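Local coordinates for protein xylulokinase (Brucella ovis, PDB 5VM1) that probably phosphorylates D-xylulose at the expense of ATP, giving D-xylulose 5-phosphate and ADP, as a member of the FGGY family of carbohydrate kinases, at residues Y10-D14 / A433-A438; G16-A22 / A34-L39; I81-M87 / V237-D243; R166-E172 / A218-R222; A290-T294 / D449-I453. All coordinates share one frame; numbering follows the deposited sequence.

Contact 1: residues Y10-D14 / A433-A438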
# COMPACT_ATOMS: atom_id res chain seq x y z
N TYR A 10 21.12 -10.68 -2.05
CA TYR A 10 19.67 -10.81 -2.18
C TYR A 10 19.14 -9.63 -2.98
O TYR A 10 19.55 -8.48 -2.79
CB TYR A 10 18.98 -10.91 -0.80
CG TYR A 10 19.66 -11.95 0.05
CD1 TYR A 10 19.34 -13.29 -0.08
CD2 TYR A 10 20.68 -11.60 0.91
CE1 TYR A 10 20.00 -14.25 0.67
CE2 TYR A 10 21.35 -12.55 1.66
CZ TYR A 10 21.00 -13.87 1.54
OH TYR A 10 21.68 -14.82 2.29
N LEU A 11 18.24 -9.95 -3.90
CA LEU A 11 17.69 -8.99 -4.84
C LEU A 11 16.20 -8.81 -4.54
O LEU A 11 15.49 -9.80 -4.34
CB LEU A 11 17.89 -9.47 -6.27
CG LEU A 11 17.21 -8.66 -7.36
CD1 LEU A 11 17.96 -7.35 -7.63
CD2 LEU A 11 17.05 -9.48 -8.62
N GLY A 12 15.75 -7.56 -4.51
CA GLY A 12 14.33 -7.25 -4.38
C GLY A 12 13.84 -6.54 -5.62
O GLY A 12 14.51 -5.64 -6.13
N LEU A 13 12.67 -6.96 -6.12
CA LEU A 13 12.03 -6.36 -7.29
C LEU A 13 10.68 -5.80 -6.87
O LEU A 13 9.77 -6.56 -6.54
CB LEU A 13 11.85 -7.36 -8.43
CG LEU A 13 13.14 -7.97 -8.93
CD1 LEU A 13 12.88 -9.07 -9.98
CD2 LEU A 13 14.05 -6.88 -9.44
N ASP A 14 10.54 -4.47 -6.92
CA ASP A 14 9.27 -3.80 -6.65
C ASP A 14 8.66 -3.38 -7.98
O ASP A 14 9.17 -2.48 -8.66
CB ASP A 14 9.42 -2.59 -5.73
CG ASP A 14 8.07 -2.02 -5.28
OD1 ASP A 14 7.07 -2.78 -5.29
OD2 ASP A 14 7.99 -0.83 -4.93
N ALA A 433 9.10 -0.70 -0.26
CA ALA A 433 8.65 -1.96 -0.83
C ALA A 433 9.81 -2.77 -1.40
O ALA A 433 9.92 -3.99 -1.16
CB ALA A 433 7.61 -1.69 -1.92
N ALA A 434 10.73 -2.13 -2.13
CA ALA A 434 11.84 -2.87 -2.72
C ALA A 434 12.77 -3.41 -1.65
O ALA A 434 13.37 -4.48 -1.82
CB ALA A 434 12.60 -2.01 -3.72
N PHE A 435 12.94 -2.69 -0.55
CA PHE A 435 13.79 -3.23 0.50
C PHE A 435 13.09 -4.37 1.23
O PHE A 435 13.74 -5.36 1.59
CB PHE A 435 14.20 -2.12 1.46
CG PHE A 435 15.07 -2.58 2.56
CD1 PHE A 435 16.32 -3.10 2.30
CD2 PHE A 435 14.66 -2.45 3.89
CE1 PHE A 435 17.14 -3.51 3.33
CE2 PHE A 435 15.48 -2.87 4.92
CZ PHE A 435 16.72 -3.40 4.64
N GLY A 436 11.78 -4.27 1.45
CA GLY A 436 11.05 -5.38 2.03
C GLY A 436 11.10 -6.61 1.15
O GLY A 436 11.21 -7.75 1.63
N ALA A 437 11.01 -6.40 -0.16
CA ALA A 437 11.14 -7.50 -1.10
C ALA A 437 12.52 -8.16 -0.99
O ALA A 437 12.64 -9.38 -0.89
CB ALA A 437 10.84 -6.99 -2.51
N ALA A 438 13.59 -7.36 -0.95
CA ALA A 438 14.91 -7.94 -0.75
C ALA A 438 14.95 -8.75 0.54
O ALA A 438 15.41 -9.90 0.55
CB ALA A 438 15.98 -6.85 -0.72
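The first strand of the actin-like ATPase fold, carrying Gly12 and Asp14, lies here against the start of helix 433-446, a helix from the C-terminal half of the sequence that packs on the N-terminal sheet. The short axes come within 6.0 Å at an angle of 139°, so the helix crosses the strand at a slant and runs largely against it. Such closeness rests on small residues. Gly12 meets the helix backbone directly, its CA 3.5 Å from Ala438 N, and the methyl groups of Ala437 and Ala438 also border it: Ala437 CB is 4.0 Å from Gly12 CA, and Ala438 CB is 3.9 Å from Gly12 N. At the start of the strand Tyr10 touches only through its root, with CB 3.9 Å from Ala438 O, and its ring continues toward Leu442, Ala445 and Thr446 further along the same helix. At the other end Asp14 reaches across with its whole side chain. CB lies 3.8 Å from Ala434 CB, and the torsion that sets CG opposite the backbone N (chi1 -171°) carries the carboxylate past Ala434 to the methyl of Ala433, which approaches CG at 3.4 Å. OD1 is hydrogen-bonded to the hydroxyl of Ser84 on the adjacent strand. Asp14 is predicted to matter for activity, and Ala433 also borders Asp243, the predicted proton acceptor. The two segments meet by van der Waals contact, without a hydrogen bond between them, while the orientation of the carboxylate is supported by a methyl from the helix and a hydroxyl from the sheet.

Contact 2: residues G16-A22 / A34-L39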
# COMPACT_ATOMS: atom_id res chain seq x y z
N GLY A 16 6.04 -1.35 -9.19
CA GLY A 16 5.09 -0.32 -8.83
C GLY A 16 4.26 0.10 -10.02
O GLY A 16 4.43 -0.37 -11.15
N THR A 17 3.36 1.04 -9.78
CA THR A 17 2.55 1.48 -10.89
C THR A 17 3.36 2.40 -11.81
O THR A 17 3.20 2.34 -13.04
CB THR A 17 1.25 2.08 -10.35
OG1 THR A 17 0.80 3.13 -11.21
CG2 THR A 17 1.41 2.58 -8.92
N SER A 18 4.28 3.19 -11.26
CA SER A 18 5.11 4.10 -12.03
C SER A 18 6.44 3.48 -12.49
O SER A 18 7.14 4.09 -13.31
CB SER A 18 5.40 5.35 -11.21
OG SER A 18 6.35 5.05 -10.19
N GLY A 19 6.83 2.33 -11.95
CA GLY A 19 8.05 1.71 -12.41
C GLY A 19 8.40 0.44 -11.67
O GLY A 19 7.70 -0.00 -10.74
N VAL A 20 9.50 -0.16 -12.10
CA VAL A 20 10.06 -1.36 -11.50
C VAL A 20 11.37 -0.95 -10.85
O VAL A 20 12.26 -0.41 -11.52
CB VAL A 20 10.29 -2.46 -12.55
CG1 VAL A 20 11.09 -3.64 -11.96
CG2 VAL A 20 8.95 -2.92 -13.15
N LYS A 21 11.48 -1.19 -9.54
CA LYS A 21 12.68 -0.89 -8.77
C LYS A 21 13.39 -2.20 -8.48
O LYS A 21 12.74 -3.21 -8.19
CB LYS A 21 12.33 -0.17 -7.46
CG LYS A 21 13.39 0.85 -7.00
CD LYS A 21 13.93 0.57 -5.61
CE LYS A 21 15.19 1.38 -5.32
NZ LYS A 21 14.98 2.59 -4.46
N ALA A 22 14.71 -2.21 -8.64
CA ALA A 22 15.53 -3.38 -8.35
C ALA A 22 16.54 -2.99 -7.29
O ALA A 22 17.31 -2.05 -7.47
CB ALA A 22 16.24 -3.88 -9.61
N ALA A 34 21.04 -0.15 -6.89
CA ALA A 34 19.63 -0.10 -7.21
C ALA A 34 19.47 0.44 -8.62
O ALA A 34 20.29 1.24 -9.09
CB ALA A 34 18.85 0.79 -6.24
N ALA A 35 18.41 0.02 -9.30
CA ALA A 35 18.15 0.50 -10.65
C ALA A 35 16.65 0.60 -10.85
O ALA A 35 15.87 -0.05 -10.15
CB ALA A 35 18.79 -0.39 -11.72
N HIS A 36 16.26 1.42 -11.82
CA HIS A 36 14.86 1.72 -12.09
C HIS A 36 14.56 1.48 -13.56
O HIS A 36 15.37 1.80 -14.44
CB HIS A 36 14.54 3.19 -11.73
CG HIS A 36 13.09 3.46 -11.57
ND1 HIS A 36 12.33 4.07 -12.54
CD2 HIS A 36 12.24 3.21 -10.54
CE1 HIS A 36 11.08 4.18 -12.12
NE2 HIS A 36 11.00 3.66 -10.91
N GLY A 37 13.36 0.98 -13.83
CA GLY A 37 12.84 0.86 -15.17
C GLY A 37 11.48 1.52 -15.22
O GLY A 37 10.62 1.20 -14.40
N GLU A 38 11.29 2.46 -16.14
CA GLU A 38 10.08 3.27 -16.16
C GLU A 38 8.88 2.50 -16.70
O GLU A 38 9.00 1.56 -17.48
CB GLU A 38 10.27 4.51 -17.02
CG GLU A 38 11.19 5.52 -16.43
CD GLU A 38 11.11 6.83 -17.17
OE1 GLU A 38 11.31 7.88 -16.54
OE2 GLU A 38 10.81 6.80 -18.39
N LEU A 39 7.70 2.90 -16.22
CA LEU A 39 6.43 2.33 -16.66
C LEU A 39 5.46 3.46 -16.96
O LEU A 39 5.46 4.50 -16.29
CB LEU A 39 5.81 1.43 -15.60
CG LEU A 39 6.34 0.01 -15.51
CD1 LEU A 39 5.73 -0.66 -14.29
CD2 LEU A 39 6.05 -0.72 -16.82
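Val20 and Gly37 exchange two backbone bonds near the open end of an antiparallel hairpin, and this is the well-knit part of the contact. Val20 N donates to Gly37 O over 2.9 Å at 170°, and Gly37 N returns a bond to Val20 O; Ala22 and Ala35 repeat the pattern as the next hydrogen-bonded pair. On the Val20 and Ala22 side the packing is apolar. Leu39, with CG turned beside its own backbone N, reaches back so that CD1 lies 4.1 Å from Val20 CG2 and 3.8 Å from Gly19 CA, and helix 53-70 closes over both side chains. The ladder slackens at the open end, away from the hairpin turn, where Leu39 N meets Ser18 O at 3.2 Å from 50° above the carbonyl plane.

The face of Lys21 and His36 is looser and more solvent-facing. The His36 ring leans across the neighbouring strand, NE2 3.8 Å from Gly19 CA, with Lys21 CG near its ring edge at a longer distance. Lys21 brushes Ala34 with CE, 3.8 Å from Ala34 CB, before NZ forms a salt bridge with Asp430. Register is thus fixed by main-chain bonds and by Leu39, whereas the polar face adds mostly van der Waals contact.

Contact 3: residues I81-M87 / V237-D243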
# COMPACT_ATOMS: atom_id res chain seq x y z
N ILE A 81 15.67 -14.18 -4.35
CA ILE A 81 15.00 -13.03 -4.95
C ILE A 81 13.64 -12.84 -4.28
O ILE A 81 12.88 -13.80 -4.13
CB ILE A 81 14.84 -13.21 -6.48
CG1 ILE A 81 16.20 -13.15 -7.16
CG2 ILE A 81 13.89 -12.16 -7.07
CD1 ILE A 81 16.18 -13.47 -8.63
N GLY A 82 13.33 -11.62 -3.87
CA GLY A 82 12.02 -11.29 -3.30
C GLY A 82 11.27 -10.30 -4.17
O GLY A 82 11.87 -9.40 -4.75
N LEU A 83 9.96 -10.48 -4.26
CA LEU A 83 9.09 -9.68 -5.12
C LEU A 83 8.13 -8.80 -4.32
O LEU A 83 7.62 -9.18 -3.27
CB LEU A 83 8.27 -10.57 -6.07
CG LEU A 83 9.04 -11.49 -6.98
CD1 LEU A 83 8.12 -12.24 -7.94
CD2 LEU A 83 10.02 -10.67 -7.72
N SER A 84 7.84 -7.62 -4.89
CA SER A 84 6.84 -6.70 -4.37
C SER A 84 6.05 -6.14 -5.54
O SER A 84 6.58 -5.99 -6.65
CB SER A 84 7.45 -5.54 -3.61
OG SER A 84 6.45 -4.60 -3.30
N GLY A 85 4.77 -5.87 -5.31
CA GLY A 85 3.94 -5.36 -6.38
C GLY A 85 2.81 -4.47 -5.94
O GLY A 85 2.27 -4.60 -4.83
N GLN A 86 2.42 -3.57 -6.85
CA GLN A 86 1.14 -2.90 -6.77
C GLN A 86 0.05 -3.94 -6.70
O GLN A 86 0.02 -4.86 -7.51
CB GLN A 86 0.95 -2.04 -8.01
CG GLN A 86 1.53 -2.71 -9.27
CD GLN A 86 1.01 -2.12 -10.58
OE1 GLN A 86 -0.17 -1.80 -10.74
NE2 GLN A 86 1.92 -1.92 -11.52
N MET A 87 -0.86 -3.77 -5.74
CA MET A 87 -1.88 -4.74 -5.36
C MET A 87 -3.06 -4.72 -6.33
O MET A 87 -3.17 -3.85 -7.19
CB MET A 87 -2.34 -4.44 -3.93
CG MET A 87 -1.23 -4.42 -2.87
SD MET A 87 -1.79 -4.10 -1.21
CE MET A 87 -2.86 -5.48 -0.93
N VAL A 237 13.03 -17.99 -5.22
CA VAL A 237 12.16 -16.81 -5.30
C VAL A 237 11.16 -16.85 -4.15
O VAL A 237 10.46 -17.85 -3.95
CB VAL A 237 11.44 -16.69 -6.65
CG1 VAL A 237 10.65 -15.40 -6.69
CG2 VAL A 237 12.43 -16.71 -7.79
N ALA A 238 11.08 -15.75 -3.39
CA ALA A 238 10.20 -15.69 -2.23
C ALA A 238 8.75 -15.48 -2.65
O ALA A 238 8.43 -15.17 -3.81
CB ALA A 238 10.64 -14.58 -1.28
N GLY A 239 7.85 -15.70 -1.69
CA GLY A 239 6.45 -15.41 -1.94
C GLY A 239 6.22 -13.95 -2.26
O GLY A 239 5.44 -13.61 -3.15
N GLY A 240 6.92 -13.07 -1.55
CA GLY A 240 6.77 -11.66 -1.78
C GLY A 240 5.61 -11.07 -1.01
O GLY A 240 5.10 -11.64 -0.05
N ALA A 241 5.17 -9.91 -1.44
CA ALA A 241 4.05 -9.28 -0.75
C ALA A 241 3.47 -8.23 -1.68
O ALA A 241 4.09 -7.85 -2.67
CB ALA A 241 4.51 -8.68 0.58
N GLY A 242 2.26 -7.78 -1.35
CA GLY A 242 1.80 -6.54 -1.94
C GLY A 242 2.61 -5.37 -1.40
O GLY A 242 3.26 -5.48 -0.36
N ASP A 243 2.55 -4.24 -2.11
CA ASP A 243 3.48 -3.14 -1.81
C ASP A 243 3.32 -2.65 -0.38
O ASP A 243 4.30 -2.31 0.28
CB ASP A 243 3.36 -1.98 -2.79
CG ASP A 243 1.94 -1.45 -2.91
OD1 ASP A 243 1.07 -1.93 -2.16
OD2 ASP A 243 1.71 -0.54 -3.74
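Asp243 meets the end of strand 78-85 and the loop after it along its whole side chain. CB lies 3.5 Å from Gly85 O, and CG stays near the same carbonyl oxygen. The first torsion (chi1 54°) places CG between the backbone N and the carbonyl carbon, which turns the carboxylate toward the loop that leaves the strand. There its two oxygens part: OD1 faces Met87, 3.5 Å from Met87 CG and slightly further from SD, while OD2 points to Gln86 CA at 3.9 Å. These are van der Waals approaches, and the bonds between the two segments at this end are weak, from Asp243 N to Gly85 O and from Gly85 N to Ala241 O. Met87 passes the aspartate at a slant and also rests CG on Gly242 CA at 3.8 Å.

Behind this end, two parallel ladders join the strands. Ala238 N donates to Ile81 O over 2.8 Å and nearly straight (168°); beyond it Ala241 N donates to Leu83 O over 3.1 Å, tilted from the carbonyl plane. Between them the register slips by one residue through Gly239 and Gly240, the latter with a positive phi that suits glycine. Leu83 CD1 and Val237 CG1, 4.2 Å apart, pack on the face turned to helix 161-170. On the face of Ser84 and Ala241, Ser84 OG, whose polar partner is Asp14, stands 3.6 Å from Asp243 CA.

Gly242 is the N-cap of helix 243-251, so Asp243 opens that helix at the end of strand 236-242, a parallel neighbour of strand 78-85. This placement is characteristic of the FGGY kinases, consistent with the predicted roles of Asp243 as proton acceptor and Met87 in substrate binding.

Contact 4: residues R166-E172 / A218-R222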
# COMPACT_ATOMS: atom_id res chain seq x y z
N ARG A 166 6.54 -13.20 -11.35
CA ARG A 166 7.05 -14.47 -10.85
C ARG A 166 6.87 -15.57 -11.89
O ARG A 166 7.67 -16.52 -11.95
CB ARG A 166 6.38 -14.85 -9.53
CG ARG A 166 6.87 -16.19 -8.92
CD ARG A 166 5.77 -16.97 -8.21
NE ARG A 166 5.06 -16.10 -7.27
CZ ARG A 166 5.56 -15.63 -6.13
NH1 ARG A 166 4.81 -14.82 -5.37
NH2 ARG A 166 6.78 -15.95 -5.72
N LEU A 167 5.78 -15.50 -12.67
CA LEU A 167 5.56 -16.48 -13.73
C LEU A 167 6.66 -16.41 -14.76
O LEU A 167 7.16 -17.44 -15.23
CB LEU A 167 4.21 -16.25 -14.40
CG LEU A 167 3.84 -17.16 -15.57
CD1 LEU A 167 3.71 -18.61 -15.13
CD2 LEU A 167 2.57 -16.67 -16.23
N TRP A 168 7.06 -15.19 -15.12
CA TRP A 168 8.21 -14.99 -16.00
C TRP A 168 9.52 -15.47 -15.35
O TRP A 168 10.37 -16.04 -16.03
CB TRP A 168 8.27 -13.51 -16.42
CG TRP A 168 9.54 -13.12 -17.08
CD1 TRP A 168 10.02 -13.58 -18.26
CD2 TRP A 168 10.53 -12.21 -16.57
NE1 TRP A 168 11.24 -13.01 -18.53
CE2 TRP A 168 11.58 -12.16 -17.51
CE3 TRP A 168 10.64 -11.43 -15.42
CZ2 TRP A 168 12.71 -11.37 -17.34
CZ3 TRP A 168 11.77 -10.63 -15.25
CH2 TRP A 168 12.78 -10.60 -16.20
N LEU A 169 9.70 -15.22 -14.05
CA LEU A 169 10.94 -15.57 -13.36
C LEU A 169 11.06 -17.07 -13.10
O LEU A 169 12.13 -17.66 -13.30
CB LEU A 169 11.02 -14.79 -12.05
CG LEU A 169 11.27 -13.28 -12.13
CD1 LEU A 169 11.14 -12.65 -10.75
CD2 LEU A 169 12.66 -13.03 -12.70
N THR A 170 9.98 -17.72 -12.65
CA THR A 170 10.03 -19.09 -12.16
C THR A 170 9.25 -20.08 -13.00
O THR A 170 9.51 -21.28 -12.90
CB THR A 170 9.47 -19.21 -10.74
OG1 THR A 170 8.04 -19.03 -10.77
CG2 THR A 170 10.11 -18.22 -9.79
N GLY A 171 8.28 -19.63 -13.78
CA GLY A 171 7.45 -20.57 -14.51
C GLY A 171 6.35 -21.22 -13.70
O GLY A 171 5.71 -22.16 -14.21
N GLU A 172 6.09 -20.76 -12.48
CA GLU A 172 5.03 -21.31 -11.65
C GLU A 172 3.96 -20.25 -11.39
O GLU A 172 4.17 -19.06 -11.62
CB GLU A 172 5.58 -21.86 -10.32
CG GLU A 172 6.20 -23.26 -10.48
CD GLU A 172 6.77 -23.82 -9.19
OE1 GLU A 172 6.00 -24.36 -8.36
OE2 GLU A 172 8.01 -23.71 -9.00
N ALA A 218 8.94 -19.91 -2.85
CA ALA A 218 7.81 -20.00 -3.76
C ALA A 218 8.28 -19.91 -5.22
O ALA A 218 7.95 -18.98 -5.97
CB ALA A 218 6.77 -18.95 -3.39
N GLY A 219 9.07 -20.91 -5.62
CA GLY A 219 9.60 -21.06 -6.95
C GLY A 219 11.11 -20.91 -6.98
O GLY A 219 11.74 -20.39 -6.05
N CYS A 220 11.70 -21.42 -8.06
CA CYS A 220 13.12 -21.26 -8.35
C CYS A 220 13.27 -20.53 -9.67
O CYS A 220 12.44 -20.66 -10.57
CB CYS A 220 13.82 -22.64 -8.41
SG CYS A 220 13.82 -23.55 -6.84
N LEU A 221 14.33 -19.73 -9.78
CA LEU A 221 14.58 -19.01 -11.03
C LEU A 221 14.83 -19.97 -12.19
O LEU A 221 15.60 -20.93 -12.07
CB LEU A 221 15.78 -18.08 -10.84
CG LEU A 221 16.17 -17.16 -11.99
CD1 LEU A 221 15.05 -16.18 -12.34
CD2 LEU A 221 17.46 -16.43 -11.62
N ARG A 222 14.16 -19.71 -13.32
CA ARG A 222 14.30 -20.56 -14.49
C ARG A 222 15.75 -20.58 -14.97
O ARG A 222 16.44 -19.56 -14.96
CB ARG A 222 13.37 -20.09 -15.62
CG ARG A 222 11.94 -20.66 -15.52
CD ARG A 222 11.03 -20.32 -16.72
NE ARG A 222 10.96 -18.90 -16.99
CZ ARG A 222 11.38 -18.31 -18.11
NH1 ARG A 222 11.90 -19.01 -19.09
NH2 ARG A 222 11.26 -16.99 -18.23
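Arg222 sets CG opposite its carbonyl carbon, runs straight through chi2 and then bends at chi3 (-54°), which swings the guanidinium to Trp168 O at the end of helix 161-170. NH2 bonds that oxygen at 2.6 Å and 160°, with the acceptor close to the guanidinium plane; NE adds a weak second bond to it. The indole of Trp168 stands beside the same group, its CD1 3.6 Å from Arg222 NH2 and its plane steeply inclined to the guanidinium (59°). NH1 forms a salt bridge with Glu224. The backbone joins in, Arg222 N donating to Leu169 O over 2.9 Å, so two carbonyls of the last helical turn are both answered from the facing segment.

Thr170 owes its pose to a chi1 that tucks OG1 back toward the helix. The hydroxyl donates to Arg166 O over 2.8 Å, reaching it from the face opposite Thr170 N, and accepts from Glu172 N in an ST turn; CB lies 3.3 Å from Cys220 O, while the same torsion lays CG2 near Gly219. Beneath, Leu169 CD2 crosses Leu221 CD1 at 4.0 Å. Arg166 contributes a weak bond from NH2 to Ala218 O, its firmer partners being Ala238 O and Gly239 O of the neighbouring strand and Asp163.

The helix ends at Thr170, and Gly171 leaves it with a positive phi, while Arg222 is the N-cap of helix 223-228. The C-terminal turn of helix 161-170, its carbonyls bonded by Arg222, is docked beside edge strand 217-220 and the residues after it, in the layered alpha/beta architecture of the actin-like ATPase fold.

Contact 5: residues A290-T294 / D449-I453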
# COMPACT_ATOMS: atom_id res chain seq x y z
N ALA A 290 2.83 -10.38 5.14
CA ALA A 290 3.72 -11.26 4.40
C ALA A 290 4.28 -12.36 5.27
O ALA A 290 4.96 -13.24 4.74
CB ALA A 290 4.87 -10.48 3.78
N LEU A 291 4.06 -12.30 6.58
CA LEU A 291 4.67 -13.31 7.42
C LEU A 291 3.61 -14.30 7.87
O LEU A 291 2.44 -13.96 7.99
CB LEU A 291 5.36 -12.68 8.63
CG LEU A 291 6.29 -11.51 8.28
CD1 LEU A 291 7.15 -11.10 9.45
CD2 LEU A 291 7.15 -11.84 7.08
N PRO A 292 4.00 -15.53 8.12
CA PRO A 292 2.99 -16.53 8.49
C PRO A 292 2.33 -16.15 9.81
O PRO A 292 2.90 -15.43 10.63
CB PRO A 292 3.79 -17.83 8.59
CG PRO A 292 5.19 -17.41 8.67
CD PRO A 292 5.34 -16.11 7.98
N ARG A 293 1.08 -16.58 9.97
CA ARG A 293 0.29 -16.38 11.20
C ARG A 293 0.26 -14.89 11.62
O ARG A 293 0.12 -14.54 12.80
CB ARG A 293 0.80 -17.31 12.32
N THR A 294 0.31 -13.99 10.63
CA THR A 294 0.39 -12.55 10.85
C THR A 294 -0.55 -11.82 9.89
O THR A 294 -0.68 -12.21 8.73
CB THR A 294 1.84 -12.06 10.66
OG1 THR A 294 2.72 -12.82 11.50
CG2 THR A 294 1.97 -10.61 10.97
N ASP A 449 14.21 -16.94 10.68
CA ASP A 449 12.95 -16.50 11.25
C ASP A 449 12.62 -15.12 10.68
O ASP A 449 13.42 -14.18 10.84
CB ASP A 449 13.03 -16.46 12.77
CG ASP A 449 11.69 -16.16 13.42
OD1 ASP A 449 11.23 -14.99 13.38
OD2 ASP A 449 11.08 -17.10 13.96
N PRO A 450 11.47 -14.94 10.00
CA PRO A 450 11.23 -13.64 9.35
C PRO A 450 11.17 -12.48 10.34
O PRO A 450 11.49 -11.35 9.95
CB PRO A 450 9.90 -13.86 8.60
CG PRO A 450 9.22 -14.94 9.34
CD PRO A 450 10.32 -15.84 9.86
N PHE A 451 10.81 -12.72 11.60
CA PHE A 451 10.76 -11.61 12.56
C PHE A 451 12.15 -11.16 13.00
O PHE A 451 12.30 -10.02 13.43
CB PHE A 451 9.91 -11.96 13.78
CG PHE A 451 8.44 -11.99 13.51
CD1 PHE A 451 7.75 -10.81 13.25
CD2 PHE A 451 7.74 -13.18 13.52
CE1 PHE A 451 6.37 -10.83 13.00
CE2 PHE A 451 6.37 -13.19 13.27
CZ PHE A 451 5.69 -12.01 13.01
N THR A 452 13.16 -12.02 12.88
CA THR A 452 14.50 -11.55 13.18
C THR A 452 15.12 -10.80 12.01
O THR A 452 16.09 -10.06 12.22
CB THR A 452 15.42 -12.71 13.60
OG1 THR A 452 15.75 -13.55 12.48
CG2 THR A 452 14.74 -13.55 14.65
N ILE A 453 14.57 -10.90 10.81
CA ILE A 453 15.14 -10.21 9.66
C ILE A 453 14.52 -8.82 9.48
O ILE A 453 15.22 -7.84 9.28
CB ILE A 453 14.96 -11.08 8.40
CG1 ILE A 453 15.66 -12.42 8.60
CG2 ILE A 453 15.53 -10.38 7.19
CD1 ILE A 453 17.08 -12.30 9.10
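Leu291 lies aslant the Phe451 ring, laying one methyl on it. CD1 sits 3.9 Å from the ring centroid and 22° off its normal, a CH-pi contact over one face, displaced toward the rim so that CE1 is its nearest ring atom at 3.6 Å. The other branch serves a second partner: CD2 lies 3.7 Å from Pro450 CB, where leucine and proline pass side by side, pointing opposite ways. Both branches are brought into play by a chi1 of -49°, which holds CG beside the backbone N of Leu291 and opens the fork toward the helix. Pro292 approaches the same proline more loosely, its CD 4.3 Å from Pro450 CG.

Thr294 treats the ring differently. Thr294 and Phe451 reach toward each other, and OG1 stands at the ring edge near its plane, 3.4 Å from Phe451 CZ. The hydroxyl's hydrogen bond goes to Pro292 O, 2.8 Å away and met from above the carbonyl plane, which fixes the rotation of the threonine side chain within its own loop.

That loop, 290-294, connects the antiparallel neighbours 285-288 and 295-301 at the edge of the C-terminal sheet, and the partner is the short helical turn 450-453 that follows helix 433-446. Asp449 is the N-cap of this turn: OD1 accepts from Phe451 N at 2.9 Å, and the main-chain O of Asp449 receives both N and OG1 of Thr452. Pro450, next in line, also packs on Ile443 of the longer helix, and Phe451 reaches Val254. Thr294 O, turned elsewhere, is hydrogen-bonded to Arg191.

Overall arrangement
Contacts 1, 2, 3 and 4 share the N-terminal sheet, each joining at least one of its strands to a neighbour or a covering helix. Contacts 1 and 3, with centres about 8 Å apart, meet where Leu13 O lies 2.7 Å from Ser84 N, on adjacent strands that lead toward the predicted catalytic Asp243. Contact 2 joins them through Asp14 O and Lys21 N, 2.8 Å apart, and through Gln86 NE2, 3.0 Å from Gly16 O. On the far side, Thr170 CG2 of contact 4 lies 3.4 Å from Val237 CG2, tying the outer helix to contact 3. Contact 5 stands apart from the active site, touching contact 3 through Ala290 CB, 3.7 Å from Ala241 CB.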